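Oxidored_FMN domain-containing protein ([Pseudomonas] geniculata N1, PDB 6L6J) is a 6-hydroxypseudooxynicotine amine oxidase that carries FMN and a [4Fe-4S] cluster and, in this structure, also binds ADP. Local coordinates at residues A[168-173]-A[222-227]. Numbering follows the deposited sequence.
Sequences YVYCAH and AVRFAV. With FMN (flavin mononucleotide), chain B.
Strand axes of 168-171 and 222-226 run parallel, 14° apart and 4.6 Å at closest approach. Four backbone hydrogen bonds tie them: Val169 N to Ala222 O (2.8 Å), Arg224 N to Val169 O, Cys171 N to Arg224 O (3.0 Å) and Ala226 N to Cys171 O. The second meets its carbonyl from above the plane, the others in plane. Tyr168, Tyr170, Ala222 and Arg224 share the face lining the barrel interior; Tyr170 and Arg224 reach FMN. Ala222 CB sits over the Tyr168 ring, 3.6 Å from its centroid and 8° off the normal, a CH-pi contact, with Arg224 N at the ring edge. An alanine at Tyr168 would lack the ring and the hydroxyl that bonds Tyr25 and Asp257, probably leaving Asp257, the salt-bridge partner of Arg224 NH1, less firmly placed. Bent at chi2 and chi3, Arg224 donates from NH2 to FMN O3' (2.7 Å) and weakly to N1. Tyr170 OH and His173 ND1 are hydrogen-bonded, and Asp266 holds His173 NE2. On the opposite face Cys171 SG approaches the Phe225 ring edge, 5.3 Å from its centroid. These neighbouring strands of the eight-stranded TIM barrel are flanked by 99-105 and 255-261; helices 177-182 and 197-215 pack outside against Val169.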
ATOM      1  N   TYR A 168      18.853   1.380  13.347  1.00 28.26           N
ATOM      2  CA  TYR A 168      18.444   2.702  12.778  1.00 28.67           C
ATOM      3  C   TYR A 168      18.367   3.778  13.874  1.00 28.74           C
ATOM      4  O   TYR A 168      18.192   3.457  15.091  1.00 29.31           O
ATOM      5  CB  TYR A 168      17.111   2.641  12.022  1.00 26.10           C
ATOM      6  CG  TYR A 168      17.213   2.306  10.551  1.00 25.70           C
ATOM      7  CD1 TYR A 168      17.342   1.000  10.104  1.00 25.54           C
ATOM      8  CD2 TYR A 168      17.106   3.294   9.594  1.00 24.38           C
ATOM      9  CE1 TYR A 168      17.384   0.686   8.752  1.00 24.54           C
ATOM     10  CE2 TYR A 168      17.136   2.996   8.245  1.00 24.71           C
ATOM     11  CZ  TYR A 168      17.289   1.690   7.812  1.00 24.27           C
ATOM     12  OH  TYR A 168      17.359   1.422   6.468  1.00 22.30           O
ATOM     13  N   VAL A 169      18.531   5.030  13.444  1.00 26.15           N
ATOM     14  CA  VAL A 169      18.124   6.253  14.190  1.00 27.64           C
ATOM     15  C   VAL A 169      17.047   6.920  13.332  1.00 28.96           C
ATOM     16  O   VAL A 169      17.342   7.262  12.177  1.00 30.85           O
ATOM     17  CB  VAL A 169      19.322   7.178  14.472  1.00 27.39           C
ATOM     18  CG1 VAL A 169      18.921   8.630  14.618  1.00 26.04           C
ATOM     19  CG2 VAL A 169      20.090   6.727  15.704  1.00 28.38           C
ATOM     20  N   TYR A 170      15.815   7.015  13.827  1.00 29.51           N
ATOM     21  CA  TYR A 170      14.640   7.295  12.965  1.00 29.58           C
ATOM     22  C   TYR A 170      14.232   8.752  13.123  1.00 30.98           C
ATOM     23  O   TYR A 170      13.843   9.168  14.241  1.00 34.89           O
ATOM     24  CB  TYR A 170      13.479   6.381  13.324  1.00 30.39           C
ATOM     25  CG  TYR A 170      12.243   6.579  12.497  1.00 29.85           C
ATOM     26  CD1 TYR A 170      12.281   6.426  11.126  1.00 32.24           C
ATOM     27  CD2 TYR A 170      11.024   6.866  13.080  1.00 29.44           C
ATOM     28  CE1 TYR A 170      11.142   6.572  10.347  1.00 30.47           C
ATOM     29  CE2 TYR A 170       9.878   7.001  12.316  1.00 27.99           C
ATOM     30  CZ  TYR A 170       9.936   6.858  10.948  1.00 27.25           C
ATOM     31  OH  TYR A 170       8.830   6.999  10.176  1.00 29.57           O
ATOM     32  N   CYS A 171      14.306   9.494  12.026  1.00 29.51           N
ATOM     33  CA  CYS A 171      13.927  10.925  11.969  1.00 29.08           C
ATOM     34  C   CYS A 171      13.234  11.216  10.639  1.00 28.65           C
ATOM     35  O   CYS A 171      13.849  11.856   9.795  1.00 29.18           O
ATOM     36  CB  CYS A 171      15.153  11.799  12.160  1.00 29.18           C
ATOM     37  SG  CYS A 171      14.744  13.553  12.204  1.00 29.53           S
ATOM     38  N   ALA A 172      11.986  10.767  10.489  1.00 29.13           N
ATOM     39  CA  ALA A 172      11.233  10.775   9.215  1.00 32.71           C
ATOM     40  C   ALA A 172       9.728  10.694   9.466  1.00 32.89           C
ATOM     41  O   ALA A 172       9.344  10.669  10.630  1.00 36.99           O
ATOM     42  CB  ALA A 172      11.701   9.634   8.332  1.00 35.35           C
ATOM     43  N   HIS A 173       8.937  10.742   8.382  1.00 37.02           N
ATOM     44  CA  HIS A 173       7.457  10.562   8.304  1.00 38.48           C
ATOM     45  C   HIS A 173       6.655  11.514   9.221  1.00 40.10           C
ATOM     46  O   HIS A 173       5.416  11.313   9.310  1.00 38.76           O
ATOM     47  CB  HIS A 173       7.128   9.098   8.621  1.00 38.33           C
ATOM     48  CG  HIS A 173       7.598   8.186   7.547  1.00 39.55           C
ATOM     49  ND1 HIS A 173       8.704   7.391   7.697  1.00 36.86           N
ATOM     50  CD2 HIS A 173       7.125   7.978   6.294  1.00 41.67           C
ATOM     51  CE1 HIS A 173       8.891   6.716   6.576  1.00 42.90           C
ATOM     52  NE2 HIS A 173       7.935   7.059   5.696  1.00 40.95           N
ATOM     53  N   ALA A 222      22.323   3.117  10.838  1.00 27.38           N
ATOM     54  CA  ALA A 222      21.628   3.787   9.714  1.00 27.93           C
ATOM     55  C   ALA A 222      20.873   5.020  10.226  1.00 27.21           C
ATOM     56  O   ALA A 222      20.453   5.034  11.370  1.00 28.42           O
ATOM     57  CB  ALA A 222      20.703   2.810   9.030  1.00 28.58           C
ATOM     58  N   VAL A 223      20.714   6.044   9.403  1.00 29.54           N
ATOM     59  CA  VAL A 223      19.735   7.130   9.687  1.00 30.21           C
ATOM     60  C   VAL A 223      18.674   7.061   8.600  1.00 30.96           C
ATOM     61  O   VAL A 223      19.049   7.163   7.408  1.00 31.94           O
ATOM     62  CB  VAL A 223      20.384   8.525   9.753  1.00 31.74           C
ATOM     63  CG1 VAL A 223      19.384   9.579  10.188  1.00 32.08           C
ATOM     64  CG2 VAL A 223      21.567   8.532  10.705  1.00 35.81           C
ATOM     65  N   ARG A 224      17.411   6.874   8.988  1.00 30.00           N
ATOM     66  CA  ARG A 224      16.291   7.181   8.073  1.00 29.85           C
ATOM     67  C   ARG A 224      15.977   8.663   8.279  1.00 32.66           C
ATOM     68  O   ARG A 224      15.803   9.072   9.448  1.00 32.56           O
ATOM     69  CB  ARG A 224      15.107   6.247   8.300  1.00 27.81           C
ATOM     70  CG  ARG A 224      14.007   6.448   7.271  1.00 28.76           C
ATOM     71  CD  ARG A 224      14.079   5.608   6.012  1.00 26.58           C
ATOM     72  NE  ARG A 224      12.802   4.954   5.785  1.00 26.41           N
ATOM     73  CZ  ARG A 224      12.266   4.656   4.612  1.00 26.78           C
ATOM     74  NH1 ARG A 224      12.870   4.955   3.482  1.00 27.29           N
ATOM     75  NH2 ARG A 224      11.083   4.072   4.577  1.00 28.80           N
ATOM     76  N   PHE A 225      16.010   9.459   7.208  1.00 34.35           N
ATOM     77  CA  PHE A 225      15.828  10.931   7.311  1.00 34.13           C
ATOM     78  C   PHE A 225      14.936  11.425   6.172  1.00 32.85           C
ATOM     79  O   PHE A 225      15.255  11.172   5.002  1.00 30.96           O
ATOM     80  CB  PHE A 225      17.177  11.655   7.373  1.00 34.60           C
ATOM     81  CG  PHE A 225      17.072  13.158   7.436  1.00 34.44           C
ATOM     82  CD1 PHE A 225      16.391  13.773   8.476  1.00 35.11           C
ATOM     83  CD2 PHE A 225      17.653  13.960   6.468  1.00 33.87           C
ATOM     84  CE1 PHE A 225      16.266  15.152   8.536  1.00 33.94           C
ATOM     85  CE2 PHE A 225      17.536  15.341   6.536  1.00 36.30           C
ATOM     86  CZ  PHE A 225      16.833  15.935   7.565  1.00 34.58           C
ATOM     87  N   ALA A 226      13.826  12.063   6.555  1.00 33.98           N
ATOM     88  CA  ALA A 226      12.985  12.907   5.683  1.00 37.76           C
ATOM     89  C   ALA A 226      13.756  14.197   5.371  1.00 37.84           C
ATOM     90  O   ALA A 226      13.995  15.001   6.321  1.00 34.30           O
ATOM     91  CB  ALA A 226      11.656  13.180   6.344  1.00 38.93           C
ATOM     92  N   VAL A 227      14.159  14.358   4.104  1.00 37.69           N
ATOM     93  CA  VAL A 227      14.970  15.519   3.637  1.00 41.58           C
ATOM     94  C   VAL A 227      14.015  16.689   3.419  1.00 42.36           C
ATOM     95  O   VAL A 227      14.360  17.804   3.861  1.00 41.25           O
ATOM     96  CB  VAL A 227      15.813  15.214   2.380  1.00 43.23           C
ATOM     97  CG1 VAL A 227      16.951  14.266   2.702  1.00 42.54           C
ATOM     98  CG2 VAL A 227      14.995  14.686   1.211  1.00 43.08           C
TER
HETATM   99  N1  FMN B 701       8.338   3.691   6.594  1.00 30.60           N
HETATM  100  C2  FMN B 701       8.903   3.735   7.843  1.00 31.69           C
HETATM  101  O2  FMN B 701       9.895   4.453   7.996  1.00 34.56           O
HETATM  102  N3  FMN B 701       8.479   3.030   8.900  1.00 29.69           N
HETATM  103  C4  FMN B 701       7.424   2.204   8.797  1.00 28.54           C
HETATM  104  O4  FMN B 701       7.033   1.560   9.769  1.00 23.32           O
HETATM  105  C4A FMN B 701       6.722   2.107   7.487  1.00 29.52           C
HETATM  106  N5  FMN B 701       5.649   1.297   7.318  1.00 29.28           N
HETATM  107  C5A FMN B 701       5.095   1.186   6.089  1.00 30.51           C
HETATM  108  C6  FMN B 701       4.040   0.299   5.890  1.00 28.75           C
HETATM  109  C7  FMN B 701       3.494   0.177   4.628  1.00 27.65           C
HETATM  110  C7M FMN B 701       2.332  -0.722   4.449  1.00 29.78           C
HETATM  111  C8  FMN B 701       4.030   0.939   3.494  1.00 28.42           C
HETATM  112  C8M FMN B 701       3.427   0.849   2.123  1.00 33.08           C
HETATM  113  C9  FMN B 701       5.069   1.813   3.669  1.00 27.87           C
HETATM  114  C9A FMN B 701       5.644   1.967   4.923  1.00 28.46           C
HETATM  115  N10 FMN B 701       6.739   2.822   5.114  1.00 28.02           N
HETATM  116  C10 FMN B 701       7.281   2.900   6.374  1.00 27.22           C
HETATM  117  C1' FMN B 701       7.340   3.627   4.004  1.00 29.24           C
HETATM  118  C2' FMN B 701       8.276   2.773   3.169  1.00 26.33           C
HETATM  119  O2' FMN B 701       9.378   2.441   3.995  1.00 25.77           O
HETATM  120  C3' FMN B 701       8.782   3.481   1.949  1.00 27.04           C
HETATM  121  O3' FMN B 701       9.586   4.587   2.360  1.00 29.14           O
HETATM  122  C4' FMN B 701       7.684   3.977   1.009  1.00 26.57           C
HETATM  123  O4' FMN B 701       6.667   2.959   0.847  1.00 27.59           O
HETATM  124  C5' FMN B 701       8.258   4.403  -0.336  1.00 22.79           C
HETATM  125  O5' FMN B 701       8.864   3.272  -0.937  1.00 24.04           O
HETATM  126  P   FMN B 701       8.041   2.361  -1.994  1.00 25.80           P
HETATM  127  O1P FMN B 701       7.737   3.263  -3.169  1.00 23.09           O
HETATM  128  O2P FMN B 701       9.014   1.262  -2.286  1.00 26.19           O
HETATM  129  O3P FMN B 701       6.804   1.898  -1.247  1.00 25.32           O